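Local coordinates for protein gamma-glutamyltranspeptidase (Streptomyces lincolnensis, PDB 6J3A) that probably acts as an LmbA-like gamma-glutamyltranspeptidase homologue of the N-terminal nucleophile hydrolase superfamily, cleaving an amide bond and transferring its acyl group, at residues L119-T124 with A255-P260; M462-E467 with Y548-R553; Y137-H142 with T191-L196. All blocks are in the same frame, centred on the assembly; numbering follows the deposited sequence.

Contact 1 (L119-T124 with A255-P260); sequences LRDHGT and ATYEAP
Tyr257 reaches from its strand to the C-terminal part of helix 111-122, where its hydroxyl meets Asp121 and His122 at once. The CA atoms of Asp121 and Tyr257 are 11.1 Å apart, so the space between helix and strand is bridged by side chains and not by backbone. Tyr257 CG stands anti to its carbonyl carbon (chi1 -76°), which sends the phenol out to the helix. The closest part of the contact is polar: Tyr257 OH donates a hydrogen bond of 2.8 Å to Asp121 OD2, arriving on the anti side of the carboxylate and somewhat out of its plane. Carboxylate and phenol are nearly coplanar, 20° apart, with Asp121 OD2 at the ring edge, 3.2 Å from Tyr257 CE2. The other oxygen is taken on the helix itself. Arg120 NE forms a salt bridge of 2.9 Å with Asp121 OD1, approaching from above the carboxylate plane, and NH2 of the same arginine adds a weak bond. Because the two oxygens serve different partners, the carboxylate has little freedom to turn. Arg120 NH1 also pairs with Glu210 of helix 205-217, extending the charged network to a second helix.

The His122 side is looser. The phenol oxygen lies at the edge of the His122 ring, with His122 CD2 3.4 Å from Tyr257 OH, and the two rings form an oblique pair with centroids 6.0 Å apart and planes at 76°. All three touching residues are partly exposed, and the two segments bury just 116 Å² between them. Within the sheet, Tyr257 also rests against Leu75 of the adjacent strand 73-77. A helix tied to a sheet strand in this way illustrates the helix-on-sheet layering of the alpha-beta-beta-alpha sandwich of the N-terminal nucleophile hydrolases.

Contact 2 (M462-E467 with Y548-R553); sequences MTWLEE and YPRGMR
Neither segment is regular helix or strand: the backbone carbonyls of Met462 and Thr463 face Arg550, whose own backbone has a positive phi of 63° and follows a cis peptide bond before Pro549. The result is a buried cation-pi motif between two loops of the gamma-glutamyltranspeptidase fold, one leading toward strand 486-490 and the other toward strand 556-560. The guanidinium of Arg550 lies flat on the indole of Trp464, with planes 21° apart and Arg550 CZ 3.7 Å from the centroid of the six-membered ring, almost straight above it. Arg550 NH2 is offset toward the rim, 3.1 Å from Trp464 CZ2. Arg550 gets there by folding: its chain bends at both chi2 and chi3, and CB stays 4.0 Å from Trp464 CH2, so the aliphatic part also touches the ring.

Met462 CA lies over the opposite face of the guanidinium, which is thus sandwiched between indole and main chain. In the guanidinium plane, Arg550 NH1 donates to Thr463 O at 2.8 Å, although it meets this oxygen from above the carbonyl plane. Arg550 NH2 makes a weak bond of 2.9 Å to Met462 O, an acceptor shared with Asn471 ND2. The indole has its own tether, as NE1 is bonded to Glu317 OE2. A leucine in place of Trp464 would probably leave one face of the guanidinium without its aromatic partner, open a gap beside the bent arginine chain and leave Glu317 without its indole N-H. Arg550 NE is held by a hydrogen bond to the carbonyl oxygen of Gly545 in the same loop.

Contact 3 (Y137-H142 with T191-L196); sequences YAEHGH and TWKRLL
Glu139 and Lys193 carry the contact by a single ion pair between helix 127-140 and helix 186-200. Their side chains meet at about a right angle, with Lys193 NZ 3.0 Å from Glu139 OE2 and 3.4 Å from Glu139 OE1. The salt bridge therefore leans to one oxygen, and the hydrogen bond that goes with it is weak. Carbon accompanies charge here, since Lys193 CE comes within 3.1 Å of Glu139 OE2. The lysine spans the gap with a chain extended beyond CG, in keeping with the 10.4 Å between the CA atoms of Glu139 and Lys193. A second polar link leaves the chain: Tyr137 reaches the dimer interface, its OH bonded to Arg617 of the second subunit.

Packing comes next. Within 137-142, Glu139 CG packs over the centre of the His140 ring, 3.4 Å above its plane. A chi1 of 90° swings this CG toward the carbonyl side of its own residue, while the rest of the chain runs on extended to the carboxylate. Nonpolar contacts between the same two helices lie beneath the ion pair. Ala138 and the Glu139 side chain touch Ala189, and Trp192 and Leu196 rest on residues of helix 127-140, among them Leu131.

Backbone geometry completes the account. Just past the end of helix 127-140, Gly141 turns the chain with a phi of 105°, a conformation that suits glycine because a CB would press on the preceding carbonyl oxygen.

The two segments bury only 84 Å² against each other, and Lys193 is exposed. Such chemistry implies an ion pair probably screened by water, joining the outer sides of helix 127-140 and helix 186-200, which also pack through apolar residues such as Trp192 and Leu131.

How the contacts relate
Contact 2 is the buried member of the set, whereas contacts 1 and 3 lie at the surface. No helix or strand is common to two contacts: 1 and 3 are linked through consecutive helices, 111-122 and 127-140, contact 3 being nested inside the loop that contact 1 closes, with nearest atoms about 8 Å apart. Contact 2 comes later in the sequence, its centre about 32 Å from that of contact 1 and 37 Å from that of contact 3. The chemistry follows the setting. A buried charge is enclosed by an aromatic face and main-chain carbonyls, a helix and a strand share a phenol-carboxylate bond, and two helices meet through a surface ion pair.

Contact 1 (L119-T124 with A255-P260)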
# COMPACT_ATOMS: atom_id res chain seq x y z
N LEU A 119 -5.32 25.28 -7.40
CA LEU A 119 -3.98 25.46 -7.91
C LEU A 119 -3.53 26.92 -7.86
O LEU A 119 -2.43 27.23 -7.44
CB LEU A 119 -3.86 24.90 -9.33
CG LEU A 119 -2.46 24.61 -9.89
CD1 LEU A 119 -1.69 23.63 -9.02
CD2 LEU A 119 -2.55 24.06 -11.31
N ARG A 120 -4.41 27.83 -8.26
CA ARG A 120 -4.05 29.24 -8.36
C ARG A 120 -3.82 29.90 -7.00
O ARG A 120 -2.86 30.65 -6.83
CB ARG A 120 -5.15 30.00 -9.12
CG ARG A 120 -4.78 31.44 -9.46
CD ARG A 120 -5.99 32.27 -9.81
NE ARG A 120 -6.93 32.37 -8.69
CZ ARG A 120 -7.98 33.18 -8.63
NH1 ARG A 120 -8.28 34.00 -9.63
NH2 ARG A 120 -8.75 33.16 -7.54
N ASP A 121 -4.72 29.61 -6.06
CA ASP A 121 -4.70 30.24 -4.73
C ASP A 121 -3.77 29.55 -3.74
O ASP A 121 -3.04 30.23 -3.01
CB ASP A 121 -6.12 30.32 -4.15
CG ASP A 121 -7.01 31.31 -4.88
OD1 ASP A 121 -6.53 32.02 -5.79
OD2 ASP A 121 -8.21 31.39 -4.56
N HIS A 122 -3.78 28.22 -3.71
CA HIS A 122 -3.06 27.45 -2.68
C HIS A 122 -1.91 26.55 -3.16
O HIS A 122 -1.18 26.00 -2.35
CB HIS A 122 -4.06 26.62 -1.89
CG HIS A 122 -5.13 27.44 -1.26
ND1 HIS A 122 -4.99 28.02 -0.02
CD2 HIS A 122 -6.35 27.83 -1.72
CE1 HIS A 122 -6.08 28.71 0.27
NE2 HIS A 122 -6.92 28.61 -0.75
N GLY A 123 -1.75 26.42 -4.47
CA GLY A 123 -0.66 25.64 -5.04
C GLY A 123 0.56 26.49 -5.35
O GLY A 123 0.53 27.72 -5.26
N THR A 124 1.63 25.80 -5.73
CA THR A 124 2.93 26.39 -6.08
C THR A 124 3.48 25.99 -7.46
O THR A 124 4.42 26.63 -7.95
CB THR A 124 3.99 25.98 -5.04
OG1 THR A 124 4.18 24.56 -5.06
CG2 THR A 124 3.54 26.41 -3.65
N ALA A 255 -16.25 28.42 -9.64
CA ALA A 255 -16.21 27.79 -8.34
C ALA A 255 -16.05 28.89 -7.29
O ALA A 255 -15.44 29.93 -7.55
CB ALA A 255 -15.06 26.81 -8.27
N THR A 256 -16.64 28.66 -6.12
CA THR A 256 -16.61 29.63 -5.02
C THR A 256 -16.11 29.01 -3.73
O THR A 256 -16.11 27.78 -3.60
CB THR A 256 -18.01 30.21 -4.75
OG1 THR A 256 -18.94 29.13 -4.58
CG2 THR A 256 -18.44 31.08 -5.90
N TYR A 257 -15.73 29.87 -2.79
CA TYR A 257 -15.27 29.46 -1.45
C TYR A 257 -16.38 29.65 -0.42
O TYR A 257 -17.23 30.51 -0.57
CB TYR A 257 -14.06 30.29 -1.02
CG TYR A 257 -12.74 29.92 -1.67
CD1 TYR A 257 -12.08 28.73 -1.35
CD2 TYR A 257 -12.13 30.80 -2.56
CE1 TYR A 257 -10.85 28.42 -1.93
CE2 TYR A 257 -10.90 30.49 -3.15
CZ TYR A 257 -10.26 29.31 -2.83
OH TYR A 257 -9.05 29.00 -3.40
N GLU A 258 -16.35 28.83 0.64
CA GLU A 258 -17.34 28.90 1.72
C GLU A 258 -16.77 28.49 3.06
O GLU A 258 -15.76 27.80 3.13
CB GLU A 258 -18.52 27.98 1.43
CG GLU A 258 -19.41 28.52 0.35
CD GLU A 258 -20.48 27.57 -0.08
OE1 GLU A 258 -20.76 26.58 0.65
OE2 GLU A 258 -21.05 27.83 -1.16
N ALA A 259 -17.42 28.94 4.12
CA ALA A 259 -17.15 28.42 5.44
C ALA A 259 -17.73 27.01 5.43
O ALA A 259 -18.74 26.77 4.77
CB ALA A 259 -17.84 29.27 6.50
N PRO A 260 -17.09 26.08 6.15
CA PRO A 260 -17.67 24.75 6.32
C PRO A 260 -18.82 24.76 7.31
O PRO A 260 -18.91 25.64 8.15
CB PRO A 260 -16.52 23.94 6.90
CG PRO A 260 -15.71 24.94 7.66
CD PRO A 260 -15.79 26.20 6.85

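Contact 2 (M462-E467 with Y548-R553)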
# COMPACT_ATOMS: atom_id res chain seq x y z
N MET A 462 -30.56 14.48 -9.06
CA MET A 462 -30.85 14.49 -7.64
C MET A 462 -31.86 15.55 -7.18
O MET A 462 -32.34 15.49 -6.05
CB MET A 462 -29.53 14.66 -6.88
CG MET A 462 -28.47 13.65 -7.32
SD MET A 462 -27.17 13.40 -6.11
CE MET A 462 -26.45 11.91 -6.77
N THR A 463 -32.19 16.50 -8.06
CA THR A 463 -33.23 17.48 -7.79
C THR A 463 -34.61 16.85 -7.97
O THR A 463 -34.74 15.71 -8.41
CB THR A 463 -33.15 18.66 -8.76
OG1 THR A 463 -33.31 18.17 -10.10
CG2 THR A 463 -31.82 19.37 -8.64
N TRP A 464 -35.63 17.62 -7.64
CA TRP A 464 -37.02 17.21 -7.84
C TRP A 464 -37.73 18.06 -8.88
O TRP A 464 -37.59 19.29 -8.89
CB TRP A 464 -37.77 17.33 -6.53
CG TRP A 464 -37.35 16.37 -5.48
CD1 TRP A 464 -36.82 16.67 -4.26
CD2 TRP A 464 -37.44 14.94 -5.54
NE1 TRP A 464 -36.58 15.52 -3.55
CE2 TRP A 464 -36.95 14.44 -4.31
CE3 TRP A 464 -37.91 14.03 -6.51
CZ2 TRP A 464 -36.91 13.07 -4.02
CZ3 TRP A 464 -37.86 12.66 -6.21
CH2 TRP A 464 -37.36 12.20 -4.98
N LEU A 465 -38.52 17.39 -9.73
CA LEU A 465 -39.42 18.06 -10.67
C LEU A 465 -40.74 18.41 -9.99
O LEU A 465 -41.78 17.78 -10.22
CB LEU A 465 -39.64 17.18 -11.91
CG LEU A 465 -38.39 16.84 -12.72
CD1 LEU A 465 -38.78 16.07 -13.96
CD2 LEU A 465 -37.59 18.07 -13.12
N GLU A 466 -40.68 19.44 -9.15
CA GLU A 466 -41.79 19.83 -8.29
C GLU A 466 -41.37 21.13 -7.64
O GLU A 466 -40.28 21.20 -7.08
CB GLU A 466 -42.04 18.78 -7.21
CG GLU A 466 -43.26 19.01 -6.35
CD GLU A 466 -43.58 17.81 -5.46
OE1 GLU A 466 -42.96 16.74 -5.62
OE2 GLU A 466 -44.46 17.93 -4.59
N GLU A 467 -42.23 22.14 -7.71
CA GLU A 467 -41.90 23.46 -7.19
C GLU A 467 -42.06 23.56 -5.67
O GLU A 467 -42.69 22.71 -5.04
CB GLU A 467 -42.76 24.53 -7.89
CG GLU A 467 -42.35 24.84 -9.33
CD GLU A 467 -41.04 25.61 -9.45
OE1 GLU A 467 -40.76 26.13 -10.56
OE2 GLU A 467 -40.26 25.72 -8.47
N TYR A 548 -31.72 8.48 -9.81
CA TYR A 548 -32.83 8.00 -10.65
C TYR A 548 -32.79 6.48 -10.65
O TYR A 548 -31.71 5.94 -10.90
CB TYR A 548 -32.63 8.50 -12.08
CG TYR A 548 -33.63 7.96 -13.07
CD1 TYR A 548 -34.84 8.60 -13.27
CD2 TYR A 548 -33.36 6.80 -13.80
CE1 TYR A 548 -35.78 8.10 -14.16
CE2 TYR A 548 -34.29 6.30 -14.70
CZ TYR A 548 -35.50 6.96 -14.88
OH TYR A 548 -36.44 6.51 -15.77
N PRO A 549 -33.90 5.76 -10.41
CA PRO A 549 -35.28 6.26 -10.26
C PRO A 549 -35.80 6.62 -8.84
O PRO A 549 -37.02 6.66 -8.62
CB PRO A 549 -36.10 5.06 -10.80
CG PRO A 549 -35.32 3.89 -10.31
CD PRO A 549 -33.86 4.29 -10.34
N ARG A 550 -34.89 6.87 -7.89
CA ARG A 550 -35.22 7.49 -6.58
C ARG A 550 -36.16 6.69 -5.67
O ARG A 550 -36.99 7.28 -4.96
CB ARG A 550 -35.84 8.90 -6.74
CG ARG A 550 -35.21 9.84 -7.75
CD ARG A 550 -33.86 10.33 -7.30
NE ARG A 550 -33.89 11.22 -6.14
CZ ARG A 550 -33.96 12.55 -6.18
NH1 ARG A 550 -34.06 13.22 -7.33
NH2 ARG A 550 -33.94 13.23 -5.04
N GLY A 551 -36.06 5.37 -5.65
CA GLY A 551 -36.84 4.62 -4.67
C GLY A 551 -36.29 4.70 -3.24
O GLY A 551 -35.22 5.26 -2.98
N MET A 552 -37.07 4.17 -2.30
CA MET A 552 -36.58 3.86 -0.95
C MET A 552 -36.92 2.42 -0.56
O MET A 552 -37.85 1.83 -1.11
CB MET A 552 -37.15 4.85 0.07
CG MET A 552 -38.37 4.45 0.88
SD MET A 552 -38.84 5.78 2.01
CE MET A 552 -38.78 4.93 3.58
N ARG A 553 -36.15 1.86 0.37
CA ARG A 553 -36.38 0.50 0.85
C ARG A 553 -36.64 0.54 2.35
O ARG A 553 -35.70 0.62 3.14
CB ARG A 553 -35.18 -0.39 0.52
CG ARG A 553 -34.91 -0.51 -0.98
CD ARG A 553 -33.45 -0.81 -1.30
NE ARG A 553 -33.15 -2.25 -1.46
CZ ARG A 553 -32.08 -2.91 -0.99
NH1 ARG A 553 -31.14 -2.30 -0.25
NH2 ARG A 553 -31.94 -4.21 -1.22

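Contact 3 (Y137-H142 with T191-L196)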
# COMPACT_ATOMS: atom_id res chain seq x y z
N TYR A 137 -0.82 8.91 -18.74
CA TYR A 137 -1.69 7.73 -18.65
C TYR A 137 -2.81 7.76 -19.68
O TYR A 137 -3.31 6.71 -20.09
CB TYR A 137 -2.28 7.59 -17.24
CG TYR A 137 -1.23 7.23 -16.21
CD1 TYR A 137 -0.51 6.03 -16.31
CD2 TYR A 137 -0.94 8.08 -15.14
CE1 TYR A 137 0.46 5.69 -15.38
CE2 TYR A 137 0.03 7.75 -14.21
CZ TYR A 137 0.73 6.55 -14.33
OH TYR A 137 1.68 6.21 -13.41
N ALA A 138 -3.20 8.96 -20.11
CA ALA A 138 -4.22 9.10 -21.13
C ALA A 138 -3.69 8.66 -22.48
O ALA A 138 -4.32 7.84 -23.15
CB ALA A 138 -4.70 10.53 -21.18
N GLU A 139 -2.54 9.20 -22.89
CA GLU A 139 -1.99 8.87 -24.21
C GLU A 139 -1.24 7.53 -24.27
O GLU A 139 -1.42 6.79 -25.22
CB GLU A 139 -1.18 10.04 -24.81
CG GLU A 139 0.30 10.08 -24.50
CD GLU A 139 1.02 11.17 -25.27
OE1 GLU A 139 1.31 10.99 -26.48
OE2 GLU A 139 1.32 12.22 -24.67
N HIS A 140 -0.42 7.23 -23.26
CA HIS A 140 0.41 5.99 -23.26
C HIS A 140 -0.21 4.82 -22.52
O HIS A 140 0.26 3.70 -22.67
CB HIS A 140 1.80 6.24 -22.71
CG HIS A 140 2.55 7.32 -23.42
ND1 HIS A 140 2.95 7.21 -24.73
CD2 HIS A 140 2.97 8.54 -22.99
CE1 HIS A 140 3.59 8.31 -25.09
NE2 HIS A 140 3.62 9.13 -24.05
N GLY A 141 -1.21 5.08 -21.68
CA GLY A 141 -2.09 4.02 -21.17
C GLY A 141 -1.91 3.56 -19.73
O GLY A 141 -0.91 3.87 -19.08
N HIS A 142 -2.89 2.80 -19.25
CA HIS A 142 -2.79 2.13 -17.96
C HIS A 142 -3.59 0.83 -17.90
O HIS A 142 -4.59 0.67 -18.60
CB HIS A 142 -3.26 3.08 -16.86
CG HIS A 142 -4.74 3.05 -16.64
ND1 HIS A 142 -5.62 3.77 -17.41
CD2 HIS A 142 -5.49 2.36 -15.74
CE1 HIS A 142 -6.85 3.54 -17.00
NE2 HIS A 142 -6.80 2.68 -15.99
N THR A 191 -6.65 16.94 -25.60
CA THR A 191 -7.42 18.04 -25.03
C THR A 191 -6.63 18.83 -23.98
O THR A 191 -6.66 20.07 -23.99
CB THR A 191 -8.74 17.53 -24.41
OG1 THR A 191 -9.50 16.85 -25.42
CG2 THR A 191 -9.59 18.68 -23.84
N TRP A 192 -5.96 18.13 -23.06
CA TRP A 192 -5.10 18.82 -22.07
C TRP A 192 -3.86 19.42 -22.73
O TRP A 192 -3.39 20.48 -22.34
CB TRP A 192 -4.69 17.91 -20.90
CG TRP A 192 -5.80 17.32 -20.07
CD1 TRP A 192 -5.83 16.07 -19.52
CD2 TRP A 192 -7.04 17.94 -19.70
NE1 TRP A 192 -7.00 15.87 -18.82
CE2 TRP A 192 -7.76 17.00 -18.92
CE3 TRP A 192 -7.62 19.19 -19.95
CZ2 TRP A 192 -9.02 17.27 -18.40
CZ3 TRP A 192 -8.86 19.46 -19.43
CH2 TRP A 192 -9.55 18.51 -18.66
N LYS A 193 -3.32 18.73 -23.73
CA LYS A 193 -2.16 19.24 -24.44
C LYS A 193 -2.48 20.57 -25.12
O LYS A 193 -1.71 21.52 -25.02
CB LYS A 193 -1.66 18.24 -25.47
CG LYS A 193 -0.83 17.12 -24.87
CD LYS A 193 -0.08 16.41 -25.98
CE LYS A 193 0.56 15.11 -25.53
NZ LYS A 193 0.88 14.32 -26.75
N ARG A 194 -3.61 20.62 -25.81
CA ARG A 194 -4.04 21.84 -26.46
C ARG A 194 -4.25 22.95 -25.43
O ARG A 194 -3.73 24.06 -25.57
CB ARG A 194 -5.31 21.62 -27.28
CG ARG A 194 -5.66 22.83 -28.14
CD ARG A 194 -6.91 22.63 -28.98
NE ARG A 194 -7.42 23.91 -29.48
CZ ARG A 194 -8.50 24.05 -30.24
NH1 ARG A 194 -9.22 22.99 -30.60
NH2 ARG A 194 -8.87 25.27 -30.63
N LEU A 195 -5.02 22.61 -24.39
CA LEU A 195 -5.24 23.50 -23.24
C LEU A 195 -3.93 24.13 -22.81
O LEU A 195 -3.80 25.36 -22.80
CB LEU A 195 -5.86 22.72 -22.07
CG LEU A 195 -6.48 23.51 -20.93
CD1 LEU A 195 -7.35 22.61 -20.07
CD2 LEU A 195 -5.44 24.17 -20.04
N LEU A 196 -2.95 23.29 -22.50
CA LEU A 196 -1.63 23.73 -22.07
C LEU A 196 -0.91 24.58 -23.12
O LEU A 196 -0.30 25.59 -22.78
CB LEU A 196 -0.75 22.54 -21.74
CG LEU A 196 -1.12 21.73 -20.50
CD1 LEU A 196 -0.26 20.47 -20.48
CD2 LEU A 196 -0.89 22.55 -19.23